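Local coordinates for protein eukaryotic translation initiation factor 2D (Homo sapiens, PDB 5W2F) that delivers initiator tRNA to the P-site of the 40S ribosomal subunit without GTP during translation initiation, the chain here being its C-terminal part, at residues Asp114-Ala118 with Gly172-Leu178; Lys4-Pro10 with Lys23-Glu29; Lys125-Arg130 with Gln167-Asn173. All coordinates share one frame. Where two conformers were deposited one is given. Residue numbers count along the deposited sequence, not the author numbering.

Interaction 1 of 3, residues Asp114-Ala118 with Gly172-Leu178; sequences DITLA and GNQVHHL. With FMT (formic acid), chain C; FMT (formic acid), chain D.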
loop_
_atom_site.group_PDB
_atom_site.type_symbol
_atom_site.label_atom_id
_atom_site.label_comp_id
_atom_site.label_asym_id
_atom_site.label_seq_id
_atom_site.Cartn_x
_atom_site.Cartn_y
_atom_site.Cartn_z
ATOM N N ASP A 114 -9.973 -2.165 -9.649
ATOM C CA ASP A 114 -11.387 -2.479 -9.805
ATOM C C ASP A 114 -11.731 -2.492 -11.279
ATOM O O ASP A 114 -11.513 -1.506 -11.982
ATOM C CB ASP A 114 -12.298 -1.456 -9.098
ATOM C CG ASP A 114 -11.972 -1.271 -7.643
ATOM O OD1 ASP A 114 -11.841 -2.274 -6.918
ATOM O OD2 ASP A 114 -11.820 -0.093 -7.234
ATOM N N ILE A 115 -12.308 -3.596 -11.713
ATOM C CA ILE A 115 -12.795 -3.790 -13.079
ATOM C C ILE A 115 -14.290 -4.001 -13.010
ATOM O O ILE A 115 -14.738 -4.949 -12.366
ATOM C CB ILE A 115 -12.168 -5.011 -13.759
ATOM C CG1 ILE A 115 -10.646 -4.962 -13.729
ATOM C CG2 ILE A 115 -12.693 -5.162 -15.177
ATOM C CD1 ILE A 115 -10.032 -6.320 -13.834
ATOM N N THR A 116 -15.052 -3.110 -13.632
ATOM C CA THR A 116 -16.476 -3.134 -13.508
ATOM C C THR A 116 -17.161 -3.000 -14.872
ATOM O O THR A 116 -16.750 -2.178 -15.689
ATOM C CB THR A 116 -16.850 -1.982 -12.574
ATOM O OG1 THR A 116 -16.072 -2.097 -11.356
ATOM C CG2 THR A 116 -18.323 -1.975 -12.301
ATOM N N LEU A 117 -18.218 -3.775 -15.063
ATOM C CA LEU A 117 -19.095 -3.644 -16.218
ATOM C C LEU A 117 -20.169 -2.649 -15.861
ATOM O O LEU A 117 -20.695 -2.670 -14.751
ATOM C CB LEU A 117 -19.704 -5.003 -16.565
ATOM C CG LEU A 117 -18.676 -5.977 -17.104
ATOM C CD1 LEU A 117 -19.220 -7.402 -17.088
ATOM C CD2 LEU A 117 -18.229 -5.586 -18.511
ATOM N N ALA A 118 -20.493 -1.781 -16.812
ATOM C CA ALA A 118 -21.488 -0.744 -16.610
ATOM C C ALA A 118 -22.251 -0.503 -17.888
ATOM O O ALA A 118 -21.848 -0.952 -18.962
ATOM C CB ALA A 118 -20.827 0.547 -16.156
ATOM N N GLY A 172 -17.797 -2.306 -24.616
ATOM C CA GLY A 172 -18.130 -3.708 -24.555
ATOM C C GLY A 172 -17.687 -4.381 -23.263
ATOM O O GLY A 172 -17.270 -3.724 -22.313
ATOM N N ASN A 173 -17.811 -5.705 -23.258
ATOM C CA ASN A 173 -17.520 -6.546 -22.103
ATOM C C ASN A 173 -16.151 -7.153 -22.285
ATOM O O ASN A 173 -15.974 -8.119 -23.039
ATOM C CB ASN A 173 -18.595 -7.600 -21.962
ATOM C CG ASN A 173 -18.419 -8.462 -20.726
ATOM O OD1 ASN A 173 -17.321 -8.539 -20.163
ATOM N ND2 ASN A 173 -19.497 -9.133 -20.310
ATOM N N GLN A 174 -15.168 -6.568 -21.594
ATOM C CA GLN A 174 -13.764 -6.875 -21.857
ATOM C C GLN A 174 -13.033 -7.406 -20.644
ATOM O O GLN A 174 -11.795 -7.428 -20.630
ATOM C CB GLN A 174 -13.046 -5.631 -22.395
ATOM C CG GLN A 174 -13.778 -4.949 -23.546
ATOM C CD GLN A 174 -13.949 -5.812 -24.790
ATOM O OE1 GLN A 174 -13.348 -6.884 -24.935
ATOM N NE2 GLN A 174 -14.766 -5.319 -25.717
ATOM N N VAL A 175 -13.787 -7.841 -19.630
ATOM C CA VAL A 175 -13.183 -8.231 -18.352
ATOM C C VAL A 175 -12.114 -9.320 -18.528
ATOM O O VAL A 175 -11.043 -9.259 -17.909
ATOM C CB VAL A 175 -14.252 -8.669 -17.351
ATOM C CG1 VAL A 175 -13.632 -9.057 -16.009
ATOM C CG2 VAL A 175 -15.325 -7.604 -17.166
ATOM N N HIS A 176 -12.400 -10.293 -19.382
ATOM C CA HIS A 176 -11.446 -11.378 -19.643
ATOM C C HIS A 176 -10.118 -10.894 -20.199
ATOM O O HIS A 176 -9.069 -11.443 -19.875
ATOM C CB HIS A 176 -12.073 -12.451 -20.527
ATOM C CG HIS A 176 -12.585 -11.947 -21.841
ATOM N ND1 HIS A 176 -13.680 -11.110 -21.936
ATOM C CD2 HIS A 176 -12.162 -12.169 -23.113
ATOM C CE1 HIS A 176 -13.902 -10.832 -23.212
ATOM N NE2 HIS A 176 -13.011 -11.485 -23.949
ATOM N N HIS A 177 -10.145 -9.834 -20.991
ATOM C CA HIS A 177 -8.908 -9.261 -21.502
ATOM C C HIS A 177 -8.099 -8.568 -20.405
ATOM O O HIS A 177 -6.863 -8.564 -20.457
ATOM C CB HIS A 177 -9.196 -8.295 -22.646
ATOM C CG HIS A 177 -9.756 -8.961 -23.862
ATOM N ND1 HIS A 177 -9.095 -9.961 -24.548
ATOM C CD2 HIS A 177 -10.925 -8.763 -24.514
ATOM C CE1 HIS A 177 -9.836 -10.342 -25.576
ATOM N NE2 HIS A 177 -10.942 -9.617 -25.589
ATOM N N LEU A 178 -8.784 -7.966 -19.434
ATOM C CA LEU A 178 -8.074 -7.427 -18.270
ATOM C C LEU A 178 -7.448 -8.537 -17.438
ATOM O O LEU A 178 -6.387 -8.340 -16.855
ATOM C CB LEU A 178 -8.973 -6.575 -17.370
ATOM C CG LEU A 178 -9.146 -5.121 -17.759
ATOM C CD1 LEU A 178 -7.812 -4.385 -17.676
ATOM C CD2 LEU A 178 -9.782 -4.963 -19.130
HETATM C C FMT C . -7.127 -12.490 -23.605
HETATM O O1 FMT C . -6.224 -13.310 -23.727
HETATM O O2 FMT C . -6.896 -11.254 -24.029
HETATM C C FMT D . -22.697 -8.918 -22.931
HETATM O O1 FMT D . -21.691 -8.941 -22.262
HETATM O O2 FMT D . -23.825 -8.657 -22.298
#
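Leu117 overlaps the start of helix 175-185: its CG lies 3.7 Å from Val175 CG2, while its CD2 reaches the carboxamide of Asn173, 3.5 Å from Asn173 OD1. Two residues back on the strand, Ile115 points the same way and packs on Val175 and, one turn on, Leu178, with Ile115 CG2 4.1 Å from Val175 CG1 and Ile115 CD1 3.7 Å from Leu178 CB. Thr116, between them, points away. No hydrogen bond crosses the contact, which is mainly apolar apart from the touch on Asn173 and buries 284 Å². Gln174 is the N-cap residue, and Leu178 N donates to Gln174 O (3.3 Å) in the first turn. Helix on sheet is the alpha/beta layering of the SUI1 fold: strand 113-121 lies between strands 124-130 and 193-194, Leu178 also touches Val129 of strand 124-130 and Leu146 of helix 139-150, and Val175 meets Ala199 in the C-terminal loop.

Interaction 2 of 3, residues Lys4-Pro10 with Lys23-Glu29; sequences KPLYCVP and KKGSFLE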
loop_
_atom_site.group_PDB
_atom_site.type_symbol
_atom_site.label_atom_id
_atom_site.label_comp_id
_atom_site.label_asym_id
_atom_site.label_seq_id
_atom_site.Cartn_x
_atom_site.Cartn_y
_atom_site.Cartn_z
ATOM N N LYS A 4 5.042 -6.181 -2.042
ATOM C CA LYS A 4 5.759 -6.186 -0.775
ATOM C C LYS A 4 5.285 -5.021 0.103
ATOM O O LYS A 4 5.429 -3.877 -0.271
ATOM C CB LYS A 4 7.268 -6.094 -1.014
ATOM C CG LYS A 4 8.049 -6.020 0.291
ATOM C CD LYS A 4 9.483 -6.446 0.169
ATOM C CE LYS A 4 10.305 -5.459 -0.615
ATOM N NZ LYS A 4 11.697 -5.486 -0.080
ATOM N N PRO A 5 4.707 -5.306 1.266
ATOM C CA PRO A 5 4.353 -4.218 2.176
ATOM C C PRO A 5 5.586 -3.505 2.714
ATOM O O PRO A 5 6.617 -4.138 2.974
ATOM C CB PRO A 5 3.597 -4.909 3.312
ATOM C CG PRO A 5 3.815 -6.342 3.144
ATOM C CD PRO A 5 4.432 -6.630 1.832
ATOM N N LEU A 6 5.460 -2.184 2.854
ATOM C CA LEU A 6 6.508 -1.337 3.389
ATOM C C LEU A 6 5.910 -0.338 4.378
ATOM O O LEU A 6 4.687 -0.188 4.485
ATOM C CB LEU A 6 7.219 -0.578 2.260
ATOM C CG LEU A 6 8.042 -1.408 1.275
ATOM C CD1 LEU A 6 8.482 -0.515 0.120
ATOM C CD2 LEU A 6 9.236 -2.086 1.914
ATOM N N TYR A 7 6.804 0.337 5.084
ATOM C CA TYR A 7 6.462 1.367 6.056
ATOM C C TYR A 7 7.360 2.553 5.800
ATOM O O TYR A 7 8.555 2.389 5.582
ATOM C CB TYR A 7 6.677 0.854 7.477
ATOM C CG TYR A 7 5.810 -0.309 7.786
ATOM C CD1 TYR A 7 6.227 -1.610 7.485
ATOM C CD2 TYR A 7 4.543 -0.126 8.310
ATOM C CE1 TYR A 7 5.393 -2.678 7.705
ATOM C CE2 TYR A 7 3.720 -1.204 8.572
ATOM C CZ TYR A 7 4.146 -2.480 8.257
ATOM O OH TYR A 7 3.336 -3.579 8.500
ATOM N N CYS A 8 6.778 3.743 5.796
ATOM C CA CYS A 8 7.526 4.960 5.530
ATOM C C CYS A 8 7.612 5.790 6.802
ATOM O O CYS A 8 6.616 6.016 7.478
ATOM C CB CYS A 8 6.874 5.746 4.401
ATOM S SG CYS A 8 7.795 7.206 3.876
ATOM N N VAL A 9 8.817 6.246 7.113
ATOM C CA VAL A 9 9.077 7.007 8.334
ATOM C C VAL A 9 8.519 8.433 8.213
ATOM O O VAL A 9 9.010 9.210 7.395
ATOM C CB VAL A 9 10.586 7.069 8.645
ATOM C CG1 VAL A 9 10.839 7.914 9.896
ATOM C CG2 VAL A 9 11.177 5.661 8.790
ATOM N N PRO A 10 7.509 8.779 9.035
ATOM C CA PRO A 10 6.991 10.141 8.998
ATOM C C PRO A 10 7.830 11.075 9.848
ATOM O O PRO A 10 8.593 10.616 10.702
ATOM C CB PRO A 10 5.599 9.999 9.588
ATOM C CG PRO A 10 5.736 8.905 10.578
ATOM C CD PRO A 10 6.779 7.963 10.026
ATOM N N LYS A 23 16.075 8.175 7.722
ATOM C CA LYS A 23 15.542 9.532 7.780
ATOM C C LYS A 23 14.045 9.551 7.511
ATOM O O LYS A 23 13.446 8.532 7.118
ATOM C CB LYS A 23 16.272 10.425 6.760
ATOM C CG LYS A 23 16.159 9.994 5.297
ATOM C CD LYS A 23 16.803 11.020 4.372
ATOM C CE LYS A 23 16.772 10.572 2.919
ATOM N NZ LYS A 23 17.643 9.388 2.658
ATOM N N LYS A 24 13.438 10.716 7.711
ATOM C CA LYS A 24 12.064 10.948 7.275
ATOM C C LYS A 24 11.973 10.559 5.813
ATOM O O LYS A 24 12.814 10.987 5.001
ATOM C CB LYS A 24 11.669 12.419 7.435
ATOM C CG LYS A 24 10.384 12.828 6.726
ATOM C CD LYS A 24 10.098 14.305 6.943
ATOM C CE LYS A 24 8.751 14.710 6.354
ATOM N NZ LYS A 24 8.604 14.402 4.905
ATOM N N GLY A 25 10.955 9.771 5.485
ATOM C CA GLY A 25 10.753 9.303 4.122
ATOM C C GLY A 25 11.419 7.987 3.750
ATOM O O GLY A 25 11.217 7.494 2.632
ATOM N N SER A 26 12.201 7.398 4.654
ATOM C CA SER A 26 12.826 6.122 4.351
ATOM C C SER A 26 11.747 5.051 4.390
ATOM O O SER A 26 10.759 5.148 5.148
ATOM C CB SER A 26 13.985 5.792 5.294
ATOM O OG SER A 26 13.592 5.966 6.615
ATOM N N PHE A 27 11.926 4.054 3.542
ATOM C CA PHE A 27 11.017 2.926 3.463
ATOM C C PHE A 27 11.666 1.701 4.077
ATOM O O PHE A 27 12.820 1.380 3.768
ATOM C CB PHE A 27 10.642 2.666 2.010
ATOM C CG PHE A 27 9.825 3.771 1.410
ATOM C CD1 PHE A 27 8.444 3.784 1.556
ATOM C CD2 PHE A 27 10.422 4.816 0.730
ATOM C CE1 PHE A 27 7.685 4.826 1.038
ATOM C CE2 PHE A 27 9.671 5.860 0.221
ATOM C CZ PHE A 27 8.304 5.865 0.361
ATOM N N LEU A 28 10.902 1.006 4.915
ATOM C CA LEU A 28 11.388 -0.117 5.682
ATOM C C LEU A 28 10.425 -1.282 5.579
ATOM O O LEU A 28 9.203 -1.095 5.560
ATOM C CB LEU A 28 11.521 0.289 7.161
ATOM C CG LEU A 28 12.546 1.384 7.469
ATOM C CD1 LEU A 28 12.397 1.875 8.902
ATOM C CD2 LEU A 28 13.930 0.835 7.219
ATOM N N GLU A 29 10.973 -2.491 5.597
ATOM C CA GLU A 29 10.154 -3.683 5.762
ATOM C C GLU A 29 9.766 -3.813 7.245
ATOM O O GLU A 29 10.468 -3.312 8.143
ATOM C CB GLU A 29 10.907 -4.934 5.296
ATOM C CG GLU A 29 11.320 -4.869 3.831
ATOM C CD GLU A 29 12.072 -6.092 3.368
ATOM O OE1 GLU A 29 11.926 -7.156 3.968
ATOM O OE2 GLU A 29 12.809 -5.991 2.381
#
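Residues 4-8 and 27-28 run antiparallel, with Tyr7 and Leu28 as a hydrogen-bonded pair (Tyr7 N to Leu28 O and Leu28 N to Tyr7 O, both 2.8 Å) and Cys8 and Phe27 as a non-hydrogen-bonded pair. The pairing continues past the strand: Val9 N donates to Ser26 O (3.0 Å), and Gly25 N to Val9 O (2.8 Å). Gly25 sits in a type II turn from Lys23 to Ser26, at a positive phi that suits glycine; Ser26 N closes the turn on Lys23 O (3.0 Å), to which Ser26 OG also bonds (2.6 Å). Cys8 SG lies over the face of the Phe27 ring, 4.0 Å from its centroid, a sulfur-aromatic contact. Val9, the residue with the most surface buried here, places CG2 4.0 Å from Leu28 CD1. At the far end a salt bridge joins Lys4 NZ to Glu29 OE2 (2.7 Å). Glu29 is the N-cap of helix 30-43 in the SWIB/MDM2 region. Strand 27-28 forms one edge of a four-stranded antiparallel sheet; strand 4-8 pairs on its other side with 91-96, Phe27 reaches Val105 of strand 104-107, and Val9 and Leu28 touch Phe17 of helix 14-17.

Interaction 3 of 3, residues Lys125-Arg130 with Gln167-Asn173; sequences KVTVVR and QVQIQGN. With FMT (formic acid), chain D.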
loop_
_atom_site.group_PDB
_atom_site.type_symbol
_atom_site.label_atom_id
_atom_site.label_comp_id
_atom_site.label_asym_id
_atom_site.label_seq_id
_atom_site.Cartn_x
_atom_site.Cartn_y
_atom_site.Cartn_z
ATOM N N LYS A 125 -22.839 -1.767 -23.125
ATOM C CA LYS A 125 -22.035 -2.152 -21.990
ATOM C C LYS A 125 -20.642 -1.607 -22.206
ATOM O O LYS A 125 -20.159 -1.523 -23.335
ATOM C CB LYS A 125 -22.030 -3.673 -21.923
ATOM C CG LYS A 125 -21.519 -4.306 -20.667
ATOM C CD LYS A 125 -21.875 -5.797 -20.617
ATOM C CE LYS A 125 -23.159 -6.099 -19.857
ATOM N NZ LYS A 125 -23.406 -7.574 -19.789
ATOM N N VAL A 126 -20.025 -1.195 -21.111
ATOM C CA VAL A 126 -18.637 -0.774 -21.083
ATOM C C VAL A 126 -17.922 -1.407 -19.902
ATOM O O VAL A 126 -18.551 -1.838 -18.939
ATOM C CB VAL A 126 -18.488 0.757 -20.998
ATOM C CG1 VAL A 126 -19.059 1.396 -22.256
ATOM C CG2 VAL A 126 -19.097 1.323 -19.713
ATOM N N THR A 127 -16.605 -1.468 -20.016
ATOM C CA THR A 127 -15.717 -1.992 -18.980
ATOM C C THR A 127 -14.905 -0.833 -18.433
ATOM O O THR A 127 -14.310 -0.069 -19.205
ATOM C CB THR A 127 -14.802 -3.078 -19.561
ATOM O OG1 THR A 127 -15.600 -4.086 -20.181
ATOM C CG2 THR A 127 -13.951 -3.721 -18.501
ATOM N N VAL A 128 -14.922 -0.667 -17.109
ATOM C CA VAL A 128 -14.270 0.463 -16.451
ATOM C C VAL A 128 -13.214 -0.057 -15.483
ATOM O O VAL A 128 -13.501 -0.933 -14.665
ATOM C CB VAL A 128 -15.306 1.333 -15.723
ATOM C CG1 VAL A 128 -14.635 2.507 -15.030
ATOM C CG2 VAL A 128 -16.435 1.765 -16.684
ATOM N N VAL A 129 -12.001 0.490 -15.591
ATOM C CA VAL A 129 -10.841 -0.004 -14.846
ATOM C C VAL A 129 -10.233 1.118 -14.025
ATOM O O VAL A 129 -9.741 2.104 -14.593
ATOM C CB VAL A 129 -9.783 -0.618 -15.778
ATOM C CG1 VAL A 129 -8.699 -1.320 -14.951
ATOM C CG2 VAL A 129 -10.433 -1.572 -16.781
ATOM N N ARG A 130 -10.290 0.963 -12.696
ATOM C CA ARG A 130 -9.826 1.950 -11.730
ATOM C C ARG A 130 -8.592 1.424 -10.985
ATOM O O ARG A 130 -8.474 0.231 -10.748
ATOM C CB ARG A 130 -10.976 2.168 -10.700
ATOM C CG ARG A 130 -10.659 3.068 -9.519
ATOM C CD ARG A 130 -11.841 3.151 -8.577
ATOM N NE ARG A 130 -12.960 3.875 -9.193
ATOM C CZ ARG A 130 -13.271 5.151 -9.000
ATOM N NH1 ARG A 130 -12.589 5.912 -8.167
ATOM N NH2 ARG A 130 -14.281 5.674 -9.667
ATOM N N GLN A 167 -9.170 6.590 -14.946
ATOM C CA GLN A 167 -9.682 5.262 -15.251
ATOM C C GLN A 167 -9.688 5.045 -16.763
ATOM O O GLN A 167 -9.715 5.999 -17.558
ATOM C CB GLN A 167 -11.094 5.072 -14.694
ATOM C CG GLN A 167 -12.128 6.022 -15.264
ATOM C CD GLN A 167 -13.458 5.834 -14.591
ATOM O OE1 GLN A 167 -13.526 5.360 -13.461
ATOM N NE2 GLN A 167 -14.498 6.249 -15.241
ATOM N N VAL A 168 -9.626 3.781 -17.156
ATOM C CA VAL A 168 -9.759 3.378 -18.535
ATOM C C VAL A 168 -11.164 2.840 -18.747
ATOM O O VAL A 168 -11.639 2.022 -17.968
ATOM C CB VAL A 168 -8.726 2.309 -18.898
ATOM C CG1 VAL A 168 -8.907 1.802 -20.320
ATOM C CG2 VAL A 168 -7.318 2.837 -18.670
ATOM N N GLN A 169 -11.807 3.289 -19.818
ATOM C CA GLN A 169 -13.060 2.718 -20.268
ATOM C C GLN A 169 -12.847 2.032 -21.594
ATOM O O GLN A 169 -12.211 2.606 -22.497
ATOM C CB GLN A 169 -14.097 3.805 -20.374
ATOM C CG GLN A 169 -14.503 4.343 -19.025
ATOM C CD GLN A 169 -15.714 5.260 -19.110
ATOM O OE1 GLN A 169 -15.893 5.973 -20.109
ATOM N NE2 GLN A 169 -16.549 5.255 -18.064
ATOM N N ILE A 170 -13.406 0.838 -21.727
ATOM C CA ILE A 170 -13.355 0.112 -22.985
ATOM C C ILE A 170 -14.788 -0.231 -23.395
ATOM O O ILE A 170 -15.557 -0.709 -22.580
ATOM C CB ILE A 170 -12.534 -1.195 -22.901
ATOM C CG1 ILE A 170 -11.215 -0.991 -22.138
ATOM C CG2 ILE A 170 -12.302 -1.747 -24.309
ATOM C CD1 ILE A 170 -11.317 -1.365 -20.652
ATOM N N GLN A 171 -15.139 0.033 -24.656
ATOM C CA GLN A 171 -16.463 -0.351 -25.133
ATOM C C GLN A 171 -16.619 -1.876 -25.056
ATOM O O GLN A 171 -15.689 -2.631 -25.351
ATOM C CB GLN A 171 -16.662 0.137 -26.567
ATOM C CG GLN A 171 -16.802 1.636 -26.688
ATOM C CD GLN A 171 -17.999 2.207 -25.941
ATOM O OE1 GLN A 171 -17.879 3.216 -25.236
ATOM N NE2 GLN A 171 -19.156 1.576 -26.099
ATOM N N GLY A 172 -17.797 -2.306 -24.616
ATOM C CA GLY A 172 -18.130 -3.708 -24.555
ATOM C C GLY A 172 -17.687 -4.381 -23.263
ATOM O O GLY A 172 -17.270 -3.724 -22.313
ATOM N N ASN A 173 -17.811 -5.705 -23.258
ATOM C CA ASN A 173 -17.520 -6.546 -22.103
ATOM C C ASN A 173 -16.151 -7.153 -22.285
ATOM O O ASN A 173 -15.974 -8.119 -23.039
ATOM C CB ASN A 173 -18.595 -7.600 -21.962
ATOM C CG ASN A 173 -18.419 -8.462 -20.726
ATOM O OD1 ASN A 173 -17.321 -8.539 -20.163
ATOM N ND2 ASN A 173 -19.497 -9.133 -20.310
HETATM C C FMT D . -22.697 -8.918 -22.931
HETATM O O1 FMT D . -21.691 -8.941 -22.262
HETATM O O2 FMT D . -23.825 -8.657 -22.298
HETATM O O HOH W 1 -15.682 4.561 -12.114
#
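Thr127, Gln167 and Lys125 have the most surface buried here, marking the middle and the two ends of an antiparallel strand pair whose axes approach to 4.6 Å at 157°. Thr127 sits centrally, paired with Ile170 through Thr127 N to Ile170 O (2.9 Å) and Ile170 N to Thr127 O (2.8 Å). Thr127 OG1 donates to Gly172 O (2.7 Å) and accepts from the backbone N of Gln174, so one hydroxyl bonds both where the chain leaves the strand. On the same face Val129 pairs with Val168, Val129 N to Val168 O 2.9 Å and Val168 N to Val129 O 3.1 Å, and Val129 CG2 packs 4.0 Å from Ile170 CD1. Gln167 lies on the other face, its OE1 3.4 Å from Val128 CG1, and one water joins it to Arg130: the water donates to Gln167 OE1 (2.7 Å) and accepts from Arg130 NH2 (3.0 Å), a nitrogen that also binds Pro160 O. At the opposite end Lys125 O accepts from Gly172 N (2.8 Å), and Lys125 CD rests 4.0 Å from Asn173 CB. Their polar ends share a formic acid, probably from the crystallisation liquor: Lys125 NZ lies 2.8 Å from FMT O2, and Asn173 ND2 2.9 Å from FMT O1. Val168 and Ile170 meet helix 139-150 and Val129 meets Leu178 of helix 175-185, so the mainly apolar face is buried under helices, whereas Gln167 and Gln169, beside Val128, leave the other with polar partners: water, and Arg120 for Gln169 OE1.

Overall arrangement
Interaction 2 comes first along the chain and closes before the others open. It belongs to the four-stranded sheet at the start of this chain and the SWIB/MDM2 region, with its centre about 34 Å from that of interaction 1 and 35 Å from that of interaction 3; the nearest atoms are about 17 Å away in both cases. Interactions 1 and 3 share the SUI1 domain, with centres 6 Å apart. Interaction 3, nested within the loop closed by interaction 1, pairs strands of the sheet; interaction 1 lays helix 175-185 on it. Both use Gly172 and Asn173, where strand 166-171 passes into that helix. This is consistent with two modules, SWIB/MDM2 and SUI1, in the C-terminal region.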